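Local structure of glutamine--tRNA ligase (Saccharomyces cerevisiae, 3TL4) at residues E140-V145 and Q172-L177; M127-I130 and R136-T139; G147-V152 and P168-E173. The protein attaches glutamine to tRNA(Gln) at the expense of ATP, this chain being its appended tRNA-binding domain. All coordinates share one frame; numbering follows the deposited sequence.

All three contacts belong to the C-terminal helical part of the tRNA-binding domain, an appendage distinct from the synthetase's catalytic core, and they sit side by side there. Contacts 1 and 2 have centres about 8 Å apart, as do contacts 1 and 3; the centres of contacts 2 and 3 are about 10 Å apart. Contacts 1 and 3 use overlapping parts of helix 166-178 and share Q172 and E173. Contact 2 leans on the same helix, where I130 CG2 lies 3.6 Å from L177 CD2. It is tied to contact 3 by a probable hydrogen bond of 2.5 Å from Y129 OH to D151 OD2, and by apolar packing of I137 on I148.

Contact 1: residues E140-V145 and Q172-L177; sequences ERYKLV and QEVLKL
Y142 and V174 meet through their first torsions: the tyrosine CG stands anti to its own carbonyl carbon (chi1 -73°), which swings the ring toward helix 166-178, while V174 turns CG1 anti to the backbone N (chi1 167°), a setting that points this methyl at the ring. V174 CG1 comes 3.8 Å from Y142 CE2, an oblique approach in which the two side chains lie alongside with their ends pointing opposite ways. The same methyl is 4.0 Å from V145 CG2, so it enters the notch formed by the tyrosine ring and the valine. With V174 CA 8.0 Å from V145 CA, these side chains bridge the backbones without any hydrogen bond between the segments. At the far end of the ring, L175 CD1 lies 3.8 Å from Y142 OH, although the CA-CB bond of L175 points away from 140-145. The hydroxyl is held beyond the segments by the carbonyl of G179, and R141, the first residue past helix 134-140 and one with positive phi, forms a salt bridge with D185. The 3-10 turn 142-144, with V145 at the start of helix 145-153, thus packs on helix 166-178 within the all-helical tRNA-binding domain.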
loop_
_atom_site.group_PDB
_atom_site.type_symbol
_atom_site.label_atom_id
_atom_site.label_comp_id
_atom_site.label_asym_id
_atom_site.label_seq_id
_atom_site.Cartn_x
_atom_site.Cartn_y
_atom_site.Cartn_z
ATOM N N GLU A 140 -8.181 -30.151 -10.378
ATOM C CA GLU A 140 -9.309 -29.266 -10.072
ATOM C C GLU A 140 -9.632 -28.306 -11.224
ATOM O O GLU A 140 -10.769 -27.831 -11.365
ATOM C CB GLU A 140 -9.019 -28.493 -8.780
ATOM C CG GLU A 140 -8.737 -29.390 -7.554
ATOM C CD GLU A 140 -9.954 -30.217 -7.118
ATOM O OE1 GLU A 140 -11.087 -29.680 -7.145
ATOM O OE2 GLU A 140 -9.776 -31.407 -6.767
ATOM N N ARG A 141 -8.616 -28.038 -12.044
ATOM C CA ARG A 141 -8.741 -27.194 -13.223
ATOM C C ARG A 141 -9.178 -25.787 -12.885
ATOM O O ARG A 141 -8.702 -25.217 -11.915
ATOM C CB ARG A 141 -9.659 -27.834 -14.270
ATOM C CG ARG A 141 -9.067 -29.123 -14.834
ATOM C CD ARG A 141 -9.946 -29.739 -15.914
ATOM N NE ARG A 141 -10.110 -28.831 -17.042
ATOM C CZ ARG A 141 -9.174 -28.575 -17.957
ATOM N NH1 ARG A 141 -7.979 -29.174 -17.901
ATOM N NH2 ARG A 141 -9.440 -27.726 -18.942
ATOM N N TYR A 142 -10.080 -25.227 -13.687
ATOM C CA TYR A 142 -10.390 -23.806 -13.578
ATOM C C TYR A 142 -11.131 -23.398 -12.304
ATOM O O TYR A 142 -11.049 -22.243 -11.887
ATOM C CB TYR A 142 -11.111 -23.293 -14.826
ATOM C CG TYR A 142 -10.206 -23.155 -16.030
ATOM C CD1 TYR A 142 -10.117 -24.169 -16.980
ATOM C CD2 TYR A 142 -9.431 -22.020 -16.215
ATOM C CE1 TYR A 142 -9.292 -24.056 -18.071
ATOM C CE2 TYR A 142 -8.606 -21.894 -17.313
ATOM C CZ TYR A 142 -8.549 -22.918 -18.239
ATOM O OH TYR A 142 -7.732 -22.810 -19.338
ATOM N N LYS A 143 -11.834 -24.344 -11.685
ATOM C CA LYS A 143 -12.452 -24.117 -10.381
ATOM C C LYS A 143 -11.460 -23.651 -9.310
ATOM O O LYS A 143 -11.852 -23.059 -8.302
ATOM C CB LYS A 143 -13.151 -25.388 -9.890
ATOM C CG LYS A 143 -14.327 -25.827 -10.746
ATOM C CD LYS A 143 -14.909 -27.134 -10.232
ATOM C CE LYS A 143 -16.171 -27.536 -11.012
ATOM N NZ LYS A 143 -15.905 -27.940 -12.433
ATOM N N LEU A 144 -10.181 -23.918 -9.523
ATOM C CA LEU A 144 -9.159 -23.599 -8.530
ATOM C C LEU A 144 -8.538 -22.221 -8.740
ATOM O O LEU A 144 -7.807 -21.728 -7.887
ATOM C CB LEU A 144 -8.064 -24.681 -8.530
ATOM C CG LEU A 144 -7.002 -24.632 -7.432
ATOM C CD1 LEU A 144 -7.654 -24.426 -6.071
ATOM C CD2 LEU A 144 -6.135 -25.892 -7.435
ATOM N N VAL A 145 -8.830 -21.590 -9.871
ATOM C CA VAL A 145 -8.220 -20.297 -10.178
ATOM C C VAL A 145 -8.417 -19.212 -9.092
ATOM O O VAL A 145 -7.495 -18.439 -8.811
ATOM C CB VAL A 145 -8.608 -19.788 -11.591
ATOM C CG1 VAL A 145 -8.217 -18.339 -11.761
ATOM C CG2 VAL A 145 -7.935 -20.655 -12.680
ATOM N N GLN A 172 -3.258 -16.360 -17.929
ATOM C CA GLN A 172 -2.391 -16.775 -19.023
ATOM C C GLN A 172 -1.608 -18.048 -18.703
ATOM O O GLN A 172 -1.507 -18.945 -19.517
ATOM C CB GLN A 172 -1.401 -15.676 -19.349
ATOM C CG GLN A 172 -1.997 -14.327 -19.668
ATOM C CD GLN A 172 -0.897 -13.310 -19.926
ATOM O OE1 GLN A 172 -0.138 -13.437 -20.890
ATOM N NE2 GLN A 172 -0.776 -12.325 -19.048
ATOM N N GLU A 173 -1.034 -18.115 -17.518
ATOM C CA GLU A 173 -0.221 -19.266 -17.151
ATOM C C GLU A 173 -1.046 -20.528 -16.977
ATOM O O GLU A 173 -0.601 -21.611 -17.315
ATOM C CB GLU A 173 0.576 -18.965 -15.892
ATOM C CG GLU A 173 1.608 -17.852 -16.118
ATOM C CD GLU A 173 2.565 -18.196 -17.239
ATOM O OE1 GLU A 173 3.070 -19.341 -17.245
ATOM O OE2 GLU A 173 2.807 -17.338 -18.114
ATOM N N VAL A 174 -2.254 -20.384 -16.453
ATOM C CA VAL A 174 -3.116 -21.533 -16.214
ATOM C C VAL A 174 -3.551 -22.136 -17.534
ATOM O O VAL A 174 -3.578 -23.359 -17.695
ATOM C CB VAL A 174 -4.325 -21.142 -15.326
ATOM C CG1 VAL A 174 -5.357 -22.215 -15.334
ATOM C CG2 VAL A 174 -3.851 -20.887 -13.904
ATOM N N LEU A 175 -3.853 -21.267 -18.493
ATOM C CA LEU A 175 -4.176 -21.691 -19.858
ATOM C C LEU A 175 -3.095 -22.604 -20.427
ATOM O O LEU A 175 -3.409 -23.611 -21.060
ATOM C CB LEU A 175 -4.365 -20.470 -20.770
ATOM C CG LEU A 175 -4.729 -20.678 -22.245
ATOM C CD1 LEU A 175 -5.986 -21.552 -22.412
ATOM C CD2 LEU A 175 -4.901 -19.319 -22.937
ATOM N N LYS A 176 -1.823 -22.261 -20.209
ATOM C CA LYS A 176 -0.729 -23.059 -20.771
ATOM C C LYS A 176 -0.765 -24.513 -20.299
ATOM O O LYS A 176 -0.462 -25.433 -21.060
ATOM C CB LYS A 176 0.627 -22.436 -20.433
ATOM C CG LYS A 176 0.838 -21.075 -21.055
ATOM C CD LYS A 176 2.070 -20.363 -20.489
ATOM C CE LYS A 176 2.146 -18.939 -21.034
ATOM N NZ LYS A 176 3.217 -18.141 -20.372
ATOM N N LEU A 177 -1.121 -24.705 -19.032
ATOM C CA LEU A 177 -1.155 -26.022 -18.390
ATOM C C LEU A 177 -2.458 -26.780 -18.642
ATOM O O LEU A 177 -2.459 -28.000 -18.809
ATOM C CB LEU A 177 -0.972 -25.846 -16.874
ATOM C CG LEU A 177 -1.145 -27.048 -15.939
ATOM C CD1 LEU A 177 -0.127 -28.152 -16.241
ATOM C CD2 LEU A 177 -1.053 -26.598 -14.480
#

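Contact 2: residues M127-I130 and R136-T139; sequences MQYI and RILT
Y129 OH is gripped by two partners, R136 NH2 across the contact and D151 OD2 of helix 145-153, each through a hydrogen bond. The arginine bond measures 3.2 Å from R136 NH2 to Y129 OH, with a moderately bent N-H...O angle of 140°. The hydroxyl lies at the edge of the guanidinium, slightly tilted from that group's plane. The guanidinium and phenol planes stand 89° apart, so the two groups meet by the hydrogen bond and not as a parallel stack. A bend in the arginine chain at chi3 (57°) helps bring NH2 to this position, and N133, in the turn joining the two helices, takes a further hydrogen bond from the same nitrogen. D151 also lies against R136, close enough that its charge may partly offset the arginine's. The rest of the contact is apolar: I137 CD1 lies 4.2 Å from Y129 CE2. The same methyl is 4.0 Å from I130 CA, while I130 CG2 is a looser 4.4 Å from I137 CD1. A phenylalanine in place of Y129 would keep the ring against I137 but would probably leave D151 and R136 without the hydroxyl that links them. The CA atoms of I130 and I137 are 7.5 Å apart. Helices 119-132 and 134-140, separated by N133 alone, thus form a helix-turn-helix corner, with helix 145-153 touching it through I148 and D151, and helix 166-178 through E173 and L177.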
loop_
_atom_site.group_PDB
_atom_site.type_symbol
_atom_site.label_atom_id
_atom_site.label_comp_id
_atom_site.label_asym_id
_atom_site.label_seq_id
_atom_site.Cartn_x
_atom_site.Cartn_y
_atom_site.Cartn_z
HETATM N N MSE A 127 4.544 -18.962 -12.079
HETATM C CA MSE A 127 4.967 -20.210 -12.725
HETATM C C MSE A 127 5.465 -21.232 -11.717
HETATM O O MSE A 127 5.119 -22.406 -11.787
HETATM C CB MSE A 127 6.077 -19.949 -13.741
HETATM C CG MSE A 127 5.628 -19.164 -14.942
HETATM SE SE MSE A 127 7.040 -19.032 -16.287
HETATM C CE MSE A 127 7.154 -20.923 -16.772
ATOM N N GLN A 128 6.286 -20.757 -10.794
ATOM C CA GLN A 128 6.853 -21.563 -9.723
ATOM C C GLN A 128 5.757 -22.168 -8.855
ATOM O O GLN A 128 5.791 -23.355 -8.531
ATOM C CB GLN A 128 7.736 -20.666 -8.862
ATOM C CG GLN A 128 8.970 -21.317 -8.263
ATOM C CD GLN A 128 9.903 -20.287 -7.617
ATOM O OE1 GLN A 128 10.663 -19.600 -8.309
ATOM N NE2 GLN A 128 9.832 -20.169 -6.292
ATOM N N TYR A 129 4.795 -21.335 -8.468
ATOM C CA TYR A 129 3.656 -21.801 -7.694
ATOM C C TYR A 129 2.889 -22.901 -8.434
ATOM O O TYR A 129 2.559 -23.943 -7.855
ATOM C CB TYR A 129 2.702 -20.644 -7.355
ATOM C CG TYR A 129 1.449 -21.118 -6.649
ATOM C CD1 TYR A 129 1.370 -21.123 -5.260
ATOM C CD2 TYR A 129 0.367 -21.593 -7.366
ATOM C CE1 TYR A 129 0.235 -21.569 -4.604
ATOM C CE2 TYR A 129 -0.777 -22.042 -6.721
ATOM C CZ TYR A 129 -0.837 -22.023 -5.340
ATOM O OH TYR A 129 -1.962 -22.465 -4.694
ATOM N N ILE A 130 2.600 -22.660 -9.710
ATOM C CA ILE A 130 1.906 -23.639 -10.543
ATOM C C ILE A 130 2.667 -24.963 -10.644
ATOM O O ILE A 130 2.063 -26.038 -10.544
ATOM C CB ILE A 130 1.634 -23.068 -11.956
ATOM C CG1 ILE A 130 0.647 -21.904 -11.848
ATOM C CG2 ILE A 130 1.089 -24.151 -12.889
ATOM C CD1 ILE A 130 0.325 -21.278 -13.155
ATOM N N ARG A 136 -2.469 -30.816 -8.053
ATOM C CA ARG A 136 -3.687 -30.318 -7.421
ATOM C C ARG A 136 -4.432 -29.448 -8.435
ATOM O O ARG A 136 -5.638 -29.517 -8.548
ATOM C CB ARG A 136 -3.366 -29.511 -6.154
ATOM C CG ARG A 136 -4.597 -29.100 -5.355
ATOM C CD ARG A 136 -4.261 -28.718 -3.903
ATOM N NE ARG A 136 -3.268 -27.648 -3.835
ATOM C CZ ARG A 136 -3.565 -26.356 -3.884
ATOM N NH1 ARG A 136 -4.836 -25.959 -3.987
ATOM N NH2 ARG A 136 -2.597 -25.460 -3.819
ATOM N N ILE A 137 -3.686 -28.640 -9.181
ATOM C CA ILE A 137 -4.277 -27.796 -10.213
ATOM C C ILE A 137 -4.802 -28.545 -11.449
ATOM O O ILE A 137 -5.827 -28.182 -11.979
ATOM C CB ILE A 137 -3.315 -26.695 -10.655
ATOM C CG1 ILE A 137 -2.997 -25.784 -9.463
ATOM C CG2 ILE A 137 -3.944 -25.889 -11.768
ATOM C CD1 ILE A 137 -1.855 -24.824 -9.739
ATOM N N LEU A 138 -4.101 -29.580 -11.905
ATOM C CA LEU A 138 -4.575 -30.384 -13.037
ATOM C C LEU A 138 -5.856 -31.126 -12.698
ATOM O O LEU A 138 -6.721 -31.315 -13.547
ATOM C CB LEU A 138 -3.516 -31.398 -13.475
ATOM C CG LEU A 138 -2.400 -30.875 -14.377
ATOM C CD1 LEU A 138 -1.347 -31.943 -14.604
ATOM C CD2 LEU A 138 -2.993 -30.428 -15.691
ATOM N N THR A 139 -5.972 -31.543 -11.445
ATOM C CA THR A 139 -7.146 -32.262 -10.979
ATOM C C THR A 139 -8.371 -31.369 -10.870
ATOM O O THR A 139 -9.474 -31.779 -11.227
ATOM C CB THR A 139 -6.879 -32.921 -9.623
ATOM O OG1 THR A 139 -5.825 -33.878 -9.775
ATOM C CG2 THR A 139 -8.121 -33.625 -9.117
#

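Contact 3: residues G147-V152 and P168-E173; sequences GIFADV and PIIDQE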
loop_
_atom_site.group_PDB
_atom_site.type_symbol
_atom_site.label_atom_id
_atom_site.label_comp_id
_atom_site.label_asym_id
_atom_site.label_seq_id
_atom_site.Cartn_x
_atom_site.Cartn_y
_atom_site.Cartn_z
ATOM N N GLY A 147 -8.508 -19.799 -5.997
ATOM C CA GLY A 147 -7.599 -20.238 -4.955
ATOM C C GLY A 147 -6.142 -19.950 -5.272
ATOM O O GLY A 147 -5.357 -19.623 -4.387
ATOM N N ILE A 148 -5.775 -20.076 -6.540
ATOM C CA ILE A 148 -4.420 -19.766 -6.969
ATOM C C ILE A 148 -4.150 -18.286 -6.718
ATOM O O ILE A 148 -3.072 -17.901 -6.254
ATOM C CB ILE A 148 -4.237 -20.081 -8.449
ATOM C CG1 ILE A 148 -4.491 -21.573 -8.692
ATOM C CG2 ILE A 148 -2.839 -19.663 -8.936
ATOM C CD1 ILE A 148 -4.209 -22.003 -10.117
ATOM N N PHE A 149 -5.148 -17.466 -7.019
ATOM C CA PHE A 149 -5.053 -16.025 -6.865
ATOM C C PHE A 149 -4.825 -15.649 -5.402
ATOM O O PHE A 149 -3.928 -14.863 -5.071
ATOM C CB PHE A 149 -6.333 -15.375 -7.394
ATOM C CG PHE A 149 -6.324 -13.880 -7.329
ATOM C CD1 PHE A 149 -5.177 -13.169 -7.626
ATOM C CD2 PHE A 149 -7.467 -13.180 -6.982
ATOM C CE1 PHE A 149 -5.161 -11.786 -7.572
ATOM C CE2 PHE A 149 -7.456 -11.794 -6.924
ATOM C CZ PHE A 149 -6.297 -11.097 -7.222
ATOM N N ALA A 150 -5.635 -16.221 -4.519
ATOM C CA ALA A 150 -5.471 -15.980 -3.082
ATOM C C ALA A 150 -4.063 -16.342 -2.604
ATOM O O ALA A 150 -3.484 -15.630 -1.786
ATOM C CB ALA A 150 -6.527 -16.747 -2.277
ATOM N N ASP A 151 -3.522 -17.447 -3.115
ATOM C CA ASP A 151 -2.215 -17.939 -2.674
ATOM C C ASP A 151 -1.068 -17.099 -3.240
ATOM O O ASP A 151 -0.060 -16.877 -2.577
ATOM C CB ASP A 151 -2.018 -19.411 -3.065
ATOM C CG ASP A 151 -2.914 -20.346 -2.281
ATOM O OD1 ASP A 151 -3.583 -19.857 -1.349
ATOM O OD2 ASP A 151 -2.947 -21.564 -2.580
ATOM N N VAL A 152 -1.233 -16.657 -4.478
ATOM C CA VAL A 152 -0.271 -15.785 -5.137
ATOM C C VAL A 152 -0.160 -14.416 -4.437
ATOM O O VAL A 152 0.944 -13.919 -4.195
ATOM C CB VAL A 152 -0.628 -15.631 -6.641
ATOM C CG1 VAL A 152 0.117 -14.459 -7.263
ATOM C CG2 VAL A 152 -0.313 -16.933 -7.383
ATOM N N PRO A 168 -4.457 -11.337 -14.551
ATOM C CA PRO A 168 -4.182 -11.614 -15.967
ATOM C C PRO A 168 -3.001 -12.556 -16.160
ATOM O O PRO A 168 -3.023 -13.409 -17.047
ATOM C CB PRO A 168 -3.835 -10.235 -16.537
ATOM C CG PRO A 168 -4.489 -9.266 -15.602
ATOM C CD PRO A 168 -4.406 -9.897 -14.249
ATOM N N ILE A 169 -1.963 -12.405 -15.349
ATOM C CA ILE A 169 -0.808 -13.275 -15.523
ATOM C C ILE A 169 -1.137 -14.711 -15.123
ATOM O O ILE A 169 -0.664 -15.661 -15.752
ATOM C CB ILE A 169 0.421 -12.761 -14.781
ATOM C CG1 ILE A 169 0.896 -11.445 -15.414
ATOM C CG2 ILE A 169 1.510 -13.802 -14.818
ATOM C CD1 ILE A 169 1.683 -10.565 -14.450
ATOM N N ILE A 170 -1.972 -14.863 -14.098
ATOM C CA ILE A 170 -2.463 -16.180 -13.701
ATOM C C ILE A 170 -3.332 -16.843 -14.761
ATOM O O ILE A 170 -3.140 -18.014 -15.074
ATOM C CB ILE A 170 -3.259 -16.134 -12.395
ATOM C CG1 ILE A 170 -2.320 -15.823 -11.234
ATOM C CG2 ILE A 170 -3.970 -17.467 -12.176
ATOM C CD1 ILE A 170 -3.025 -15.508 -9.940
ATOM N N ASP A 171 -4.299 -16.099 -15.293
ATOM C CA ASP A 171 -5.134 -16.605 -16.378
ATOM C C ASP A 171 -4.286 -17.111 -17.552
ATOM O O ASP A 171 -4.544 -18.182 -18.095
ATOM C CB ASP A 171 -6.134 -15.542 -16.846
ATOM C CG ASP A 171 -7.257 -15.292 -15.825
ATOM O OD1 ASP A 171 -7.460 -16.133 -14.916
ATOM O OD2 ASP A 171 -7.945 -14.252 -15.937
ATOM N N GLN A 172 -3.258 -16.360 -17.929
ATOM C CA GLN A 172 -2.391 -16.775 -19.023
ATOM C C GLN A 172 -1.608 -18.048 -18.703
ATOM O O GLN A 172 -1.507 -18.945 -19.517
ATOM C CB GLN A 172 -1.401 -15.676 -19.349
ATOM C CG GLN A 172 -1.997 -14.327 -19.668
ATOM C CD GLN A 172 -0.897 -13.310 -19.926
ATOM O OE1 GLN A 172 -0.138 -13.437 -20.890
ATOM N NE2 GLN A 172 -0.776 -12.325 -19.048
ATOM N N GLU A 173 -1.034 -18.115 -17.518
ATOM C CA GLU A 173 -0.221 -19.266 -17.151
ATOM C C GLU A 173 -1.046 -20.528 -16.977
ATOM O O GLU A 173 -0.601 -21.611 -17.315
ATOM C CB GLU A 173 0.576 -18.965 -15.892
ATOM C CG GLU A 173 1.608 -17.852 -16.118
ATOM C CD GLU A 173 2.565 -18.196 -17.239
ATOM O OE1 GLU A 173 3.070 -19.341 -17.245
ATOM O OE2 GLU A 173 2.807 -17.338 -18.114
#
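Helices 145-153 and 166-178 pass with their local axes 10.5 Å apart at closest approach and their directions at 128°, an oblique crossing, well short of antiparallel, in which the CA atoms of F149 and I170 come within 7.3 Å. This is helix-helix packing within the all-helical tRNA-binding domain, and no hydrogen bond joins the two segments. I170 carries the contact alone from its segment, serving all three partners through its two branches. Its CG2 meets I148 CG2 at 4.1 Å. The longer branch is set by CG1 lying anti to the carbonyl carbon (chi1 -69°), and its end dips toward the backbone of F149. There the two side chains cross at about a right angle, and I170 CD1 approaches the ring obliquely, 3.9 Å from F149 CD1. The ring also packs on F166 and K167 and makes a cation-pi interaction with K153, while I148 also packs against Y129 and I137. V152 meets I170 tip to tip, its CG2 being 4.0 Å from I170 CD1. That delta methyl makes the closest approach of all to the main chain, 3.7 Å from I170 CD1 to F149 CA.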